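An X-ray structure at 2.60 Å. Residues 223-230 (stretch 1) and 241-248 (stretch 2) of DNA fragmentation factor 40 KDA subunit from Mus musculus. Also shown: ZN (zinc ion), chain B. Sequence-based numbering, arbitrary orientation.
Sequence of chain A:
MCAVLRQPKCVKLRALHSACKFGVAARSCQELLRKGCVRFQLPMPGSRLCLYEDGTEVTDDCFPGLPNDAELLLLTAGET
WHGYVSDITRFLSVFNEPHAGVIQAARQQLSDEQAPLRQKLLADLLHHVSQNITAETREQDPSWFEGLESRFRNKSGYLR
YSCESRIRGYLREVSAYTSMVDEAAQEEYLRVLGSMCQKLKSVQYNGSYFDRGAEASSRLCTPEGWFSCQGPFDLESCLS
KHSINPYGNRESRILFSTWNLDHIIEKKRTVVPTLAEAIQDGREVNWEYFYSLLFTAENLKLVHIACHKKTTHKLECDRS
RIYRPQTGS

Stretch 1 223-230: PEGWFSCQ
Stretch 2 241-248: KHSINPYG

Residues 223-230 and 241-248 of the DNA fragmentation factor 40 kDa subunit run antiparallel, their touching parts 148° apart end to end, and bury 534 Å² between them. Short strands, 227-228 and 243-244, set the register: CA-CA distances are 5.4 Å for Phe 227 and Ile 244 and 4.4 Å for Ser 228 and Ser 243. Pro 223 (phi/psi -65/-5) makes no contact. Glu 224 (-95/-9; chi1 m, chi2 p, chi3 56°) points its CA-to-CB bond sideways, while its carbonyl faces the Asn 245 amide. Gly 225 (100/13) lies with CA 3.5 Å from Tyr 247 CD1; a CB here would clash with that atom and with the Asn 245 amide, and would also jam against the preceding carbonyl, so both packing and backbone call for glycine. Its O receives a CA-H...O contact from Asn 245 CA at 3.5 Å. Trp 226 (-87/120; chi1 m, chi2 97°) lays its indole beside Asn 245 (-123/87; chi1 t), whose CB sits 3.7 Å from the centroid of the six-membered ring, 10° off the normal, a CH-pi contact over the face. Farther along the indole, CZ3 reaches Ser 243 OG at 3.4 Å. Phe 227 (-105/143) and Ile 244 (-172/140) form the hydrogen-bonded pair: Phe 227 N to Ile 244 O is 2.9 Å and nearly linear at 176°, whereas the return bond, Ile 244 N to Phe 227 O at 3.0 Å, is weak, its angle only 135°. Both side chains share one face of the sheet, Phe 227 CB 4.1 Å from Ile 244 CG2 (chi1 and chi2 t). The Phe 227 ring (chi1 m, chi2 77°) extends to Pro 246 (-57/-13), CE1 to CG 3.6 Å, and meets Tyr 247 (-82/-15; chi1 m, chi2 85°) edge to edge, CE1 to CE1 4.3 Å. Ser 228 (-115/135, m) and Ser 243 (-141/172, p) form the non-hydrogen-bonded pair, with side chains on the other face. Cys 229 (-63/136, chi1 t) donates from N to His 242 O at 2.8 Å and 178°. Its CB lies 3.5 Å from the CB of His 242 (-72/137; chi1 m, chi2 133°), and both side chains bind zinc, through Cys 229 SG at 2.4 Å and His 242 ND1 at 2.2 Å from ZN; two further ligands come from elsewhere in the structure. Gln 230 (-93/17; m, t) and Lys 241 (65/52; m, t, t, t) point away; Gly 248 (-112/29) N bonds Asn 245 O at 3.2 Å.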

ATOM      1  N   PRO A 223      12.955 -10.619  18.288  1.00 53.42           N
ATOM      2  CA  PRO A 223      13.716 -11.661  17.599  1.00 54.02           C
ATOM      3  C   PRO A 223      12.832 -12.660  16.867  1.00 54.19           C
ATOM      4  O   PRO A 223      13.331 -13.523  16.151  1.00 54.69           O
ATOM      5  CB  PRO A 223      14.551 -12.275  18.721  1.00 52.82           C
ATOM      6  CG  PRO A 223      13.691 -12.076  19.923  1.00 53.18           C
ATOM      7  CD  PRO A 223      13.161 -10.684  19.746  1.00 52.96           C
ATOM      8  N   GLU A 224      11.520 -12.524  17.034  1.00 55.50           N
ATOM      9  CA  GLU A 224      10.567 -13.408  16.360  1.00 57.82           C
ATOM     10  C   GLU A 224      10.068 -12.765  15.065  1.00 57.15           C
ATOM     11  O   GLU A 224       9.390 -13.409  14.262  1.00 58.62           O
ATOM     12  CB  GLU A 224       9.364 -13.729  17.263  1.00 58.98           C
ATOM     13  CG  GLU A 224       9.670 -14.644  18.439  1.00 64.86           C
ATOM     14  CD  GLU A 224      10.665 -14.031  19.423  1.00 70.86           C
ATOM     15  OE1 GLU A 224      10.390 -12.912  19.930  1.00 74.21           O
ATOM     16  OE2 GLU A 224      11.716 -14.668  19.695  1.00 71.91           O
ATOM     17  N   GLY A 225      10.400 -11.494  14.869  1.00 55.36           N
ATOM     18  CA  GLY A 225       9.972 -10.805  13.667  1.00 53.79           C
ATOM     19  C   GLY A 225       8.758  -9.897  13.817  1.00 53.23           C
ATOM     20  O   GLY A 225       8.197  -9.465  12.809  1.00 53.31           O
ATOM     21  N   TRP A 226       8.350  -9.592  15.051  1.00 51.13           N
ATOM     22  CA  TRP A 226       7.193  -8.719  15.272  1.00 50.54           C
ATOM     23  C   TRP A 226       7.490  -7.212  15.314  1.00 50.10           C
ATOM     24  O   TRP A 226       8.256  -6.745  16.165  1.00 50.11           O
ATOM     25  CB  TRP A 226       6.476  -9.099  16.567  1.00 51.35           C
ATOM     26  CG  TRP A 226       5.617 -10.316  16.449  1.00 53.27           C
ATOM     27  CD1 TRP A 226       5.946 -11.598  16.794  1.00 53.15           C
ATOM     28  CD2 TRP A 226       4.291 -10.370  15.923  1.00 53.22           C
ATOM     29  NE1 TRP A 226       4.903 -12.446  16.515  1.00 53.06           N
ATOM     30  CE2 TRP A 226       3.872 -11.719  15.978  1.00 54.37           C
ATOM     31  CE3 TRP A 226       3.413  -9.407  15.405  1.00 52.49           C
ATOM     32  CZ2 TRP A 226       2.608 -12.133  15.535  1.00 54.50           C
ATOM     33  CZ3 TRP A 226       2.159  -9.818  14.964  1.00 53.48           C
ATOM     34  CH2 TRP A 226       1.768 -11.170  15.033  1.00 53.73           C
ATOM     35  N   PHE A 227       6.873  -6.453  14.404  1.00 48.12           N
ATOM     36  CA  PHE A 227       7.054  -5.004  14.359  1.00 46.09           C
ATOM     37  C   PHE A 227       5.814  -4.315  14.918  1.00 47.18           C
ATOM     38  O   PHE A 227       4.692  -4.777  14.711  1.00 47.40           O
ATOM     39  CB  PHE A 227       7.275  -4.511  12.934  1.00 43.63           C
ATOM     40  CG  PHE A 227       8.492  -5.074  12.272  1.00 44.30           C
ATOM     41  CD1 PHE A 227       8.493  -6.375  11.771  1.00 45.39           C
ATOM     42  CD2 PHE A 227       9.636  -4.294  12.111  1.00 43.85           C
ATOM     43  CE1 PHE A 227       9.622  -6.894  11.111  1.00 45.37           C
ATOM     44  CE2 PHE A 227      10.772  -4.801  11.452  1.00 43.78           C
ATOM     45  CZ  PHE A 227      10.763  -6.100  10.953  1.00 42.93           C
ATOM     46  N   SER A 228       6.017  -3.213  15.636  1.00 48.79           N
ATOM     47  CA  SER A 228       4.908  -2.463  16.215  1.00 48.63           C
ATOM     48  C   SER A 228       4.840  -1.097  15.588  1.00 49.69           C
ATOM     49  O   SER A 228       5.860  -0.427  15.425  1.00 50.70           O
ATOM     50  CB  SER A 228       5.084  -2.298  17.718  1.00 48.24           C
ATOM     51  OG  SER A 228       4.789  -3.501  18.402  1.00 51.85           O
ATOM     52  N   CYS A 229       3.640  -0.676  15.223  1.00 49.78           N
ATOM     53  CA  CYS A 229       3.491   0.639  14.630  1.00 49.97           C
ATOM     54  C   CYS A 229       3.933   1.633  15.703  1.00 52.28           C
ATOM     55  O   CYS A 229       3.575   1.490  16.874  1.00 54.43           O
ATOM     56  CB  CYS A 229       2.030   0.888  14.255  1.00 46.38           C
ATOM     57  SG  CYS A 229       1.757   2.466  13.458  1.00 45.75           S
ATOM     58  N   GLN A 230       4.724   2.628  15.325  1.00 53.64           N
ATOM     59  CA  GLN A 230       5.154   3.615  16.299  1.00 54.64           C
ATOM     60  C   GLN A 230       4.201   4.812  16.297  1.00 55.03           C
ATOM     61  O   GLN A 230       4.547   5.883  16.799  1.00 56.70           O
ATOM     62  CB  GLN A 230       6.565   4.086  15.984  1.00 54.82           C
ATOM     63  CG  GLN A 230       7.572   2.970  15.814  1.00 58.17           C
ATOM     64  CD  GLN A 230       8.989   3.503  15.676  1.00 60.52           C
ATOM     65  OE1 GLN A 230       9.813   2.951  14.937  1.00 59.83           O
ATOM     66  NE2 GLN A 230       9.280   4.583  16.398  1.00 61.41           N
ATOM     67  N   LYS A 241      -2.703   0.258  17.968  1.00 58.76           N
ATOM     68  CA  LYS A 241      -1.811  -0.834  18.345  1.00 58.14           C
ATOM     69  C   LYS A 241      -1.563  -1.822  17.211  1.00 55.71           C
ATOM     70  O   LYS A 241      -1.715  -3.033  17.378  1.00 56.38           O
ATOM     71  CB  LYS A 241      -2.368  -1.564  19.560  1.00 60.18           C
ATOM     72  CG  LYS A 241      -2.399  -0.698  20.791  1.00 64.85           C
ATOM     73  CD  LYS A 241      -2.626  -1.540  22.025  1.00 70.17           C
ATOM     74  CE  LYS A 241      -2.591  -0.697  23.281  1.00 72.79           C
ATOM     75  NZ  LYS A 241      -2.846  -1.550  24.480  1.00 78.16           N
ATOM     76  N   HIS A 242      -1.169  -1.285  16.064  1.00 53.44           N
ATOM     77  CA  HIS A 242      -0.881  -2.069  14.871  1.00 51.25           C
ATOM     78  C   HIS A 242       0.409  -2.848  15.027  1.00 51.83           C
ATOM     79  O   HIS A 242       1.400  -2.310  15.519  1.00 55.20           O
ATOM     80  CB  HIS A 242      -0.700  -1.145  13.673  1.00 48.81           C
ATOM     81  CG  HIS A 242      -1.901  -0.320  13.348  1.00 47.71           C
ATOM     82  ND1 HIS A 242      -1.822   1.030  13.095  1.00 47.65           N
ATOM     83  CD2 HIS A 242      -3.195  -0.662  13.149  1.00 47.17           C
ATOM     84  CE1 HIS A 242      -3.012   1.486  12.749  1.00 47.18           C
ATOM     85  NE2 HIS A 242      -3.863   0.477  12.772  1.00 48.37           N
ATOM     86  N   SER A 243       0.405  -4.106  14.610  1.00 51.23           N
ATOM     87  CA  SER A 243       1.614  -4.917  14.649  1.00 50.83           C
ATOM     88  C   SER A 243       1.614  -5.759  13.381  1.00 50.58           C
ATOM     89  O   SER A 243       0.636  -5.775  12.638  1.00 50.54           O
ATOM     90  CB  SER A 243       1.661  -5.807  15.895  1.00 51.76           C
ATOM     91  OG  SER A 243       0.729  -6.871  15.841  1.00 55.34           O
ATOM     92  N   ILE A 244       2.708  -6.452  13.116  1.00 50.96           N
ATOM     93  CA  ILE A 244       2.777  -7.259  11.913  1.00 51.04           C
ATOM     94  C   ILE A 244       4.040  -8.096  11.939  1.00 52.85           C
ATOM     95  O   ILE A 244       5.094  -7.617  12.365  1.00 53.24           O
ATOM     96  CB  ILE A 244       2.800  -6.364  10.652  1.00 49.40           C
ATOM     97  CG1 ILE A 244       2.708  -7.232   9.391  1.00 46.51           C
ATOM     98  CG2 ILE A 244       4.081  -5.521  10.634  1.00 47.71           C
ATOM     99  CD1 ILE A 244       2.640  -6.436   8.090  1.00 44.41           C
ATOM    100  N   ASN A 245       3.933  -9.348  11.501  1.00 53.82           N
ATOM    101  CA  ASN A 245       5.099 -10.217  11.463  1.00 54.18           C
ATOM    102  C   ASN A 245       5.281 -10.700  10.038  1.00 54.82           C
ATOM    103  O   ASN A 245       4.795 -11.765   9.655  1.00 57.21           O
ATOM    104  CB  ASN A 245       4.933 -11.402  12.417  1.00 53.70           C
ATOM    105  CG  ASN A 245       6.228 -12.190  12.599  1.00 54.99           C
ATOM    106  OD1 ASN A 245       6.484 -12.742  13.673  1.00 57.03           O
ATOM    107  ND2 ASN A 245       7.045 -12.252  11.550  1.00 53.08           N
ATOM    108  N   PRO A 246       5.998  -9.915   9.226  1.00 55.34           N
ATOM    109  CA  PRO A 246       6.243 -10.267   7.823  1.00 55.44           C
ATOM    110  C   PRO A 246       6.911 -11.625   7.629  1.00 56.05           C
ATOM    111  O   PRO A 246       6.942 -12.145   6.521  1.00 56.13           O
ATOM    112  CB  PRO A 246       7.118  -9.116   7.333  1.00 54.95           C
ATOM    113  CG  PRO A 246       7.895  -8.753   8.567  1.00 54.12           C
ATOM    114  CD  PRO A 246       6.823  -8.763   9.630  1.00 53.98           C
ATOM    115  N   TYR A 247       7.436 -12.203   8.704  1.00 57.30           N
ATOM    116  CA  TYR A 247       8.122 -13.484   8.596  1.00 59.51           C
ATOM    117  C   TYR A 247       7.265 -14.741   8.579  1.00 61.60           C
ATOM    118  O   TYR A 247       7.765 -15.813   8.221  1.00 63.41           O
ATOM    119  CB  TYR A 247       9.139 -13.665   9.724  1.00 57.86           C
ATOM    120  CG  TYR A 247      10.334 -12.764   9.658  1.00 56.30           C
ATOM    121  CD1 TYR A 247      10.290 -11.478  10.196  1.00 55.95           C
ATOM    122  CD2 TYR A 247      11.528 -13.205   9.094  1.00 55.29           C
ATOM    123  CE1 TYR A 247      11.406 -10.651  10.183  1.00 52.63           C
ATOM    124  CE2 TYR A 247      12.655 -12.384   9.075  1.00 54.45           C
ATOM    125  CZ  TYR A 247      12.580 -11.108   9.626  1.00 52.48           C
ATOM    126  OH  TYR A 247      13.678 -10.290   9.626  1.00 52.97           O
ATOM    127  N   GLY A 248       5.996 -14.655   8.950  1.00 62.07           N
ATOM    128  CA  GLY A 248       5.245 -15.895   8.979  1.00 64.51           C
ATOM    129  C   GLY A 248       4.144 -16.099   7.972  1.00 65.01           C
ATOM    130  O   GLY A 248       3.215 -16.865   8.236  1.00 66.95           O
TER
HETATM  131 ZN    ZN B 401      -0.551   2.647  13.947  1.00 50.20          ZN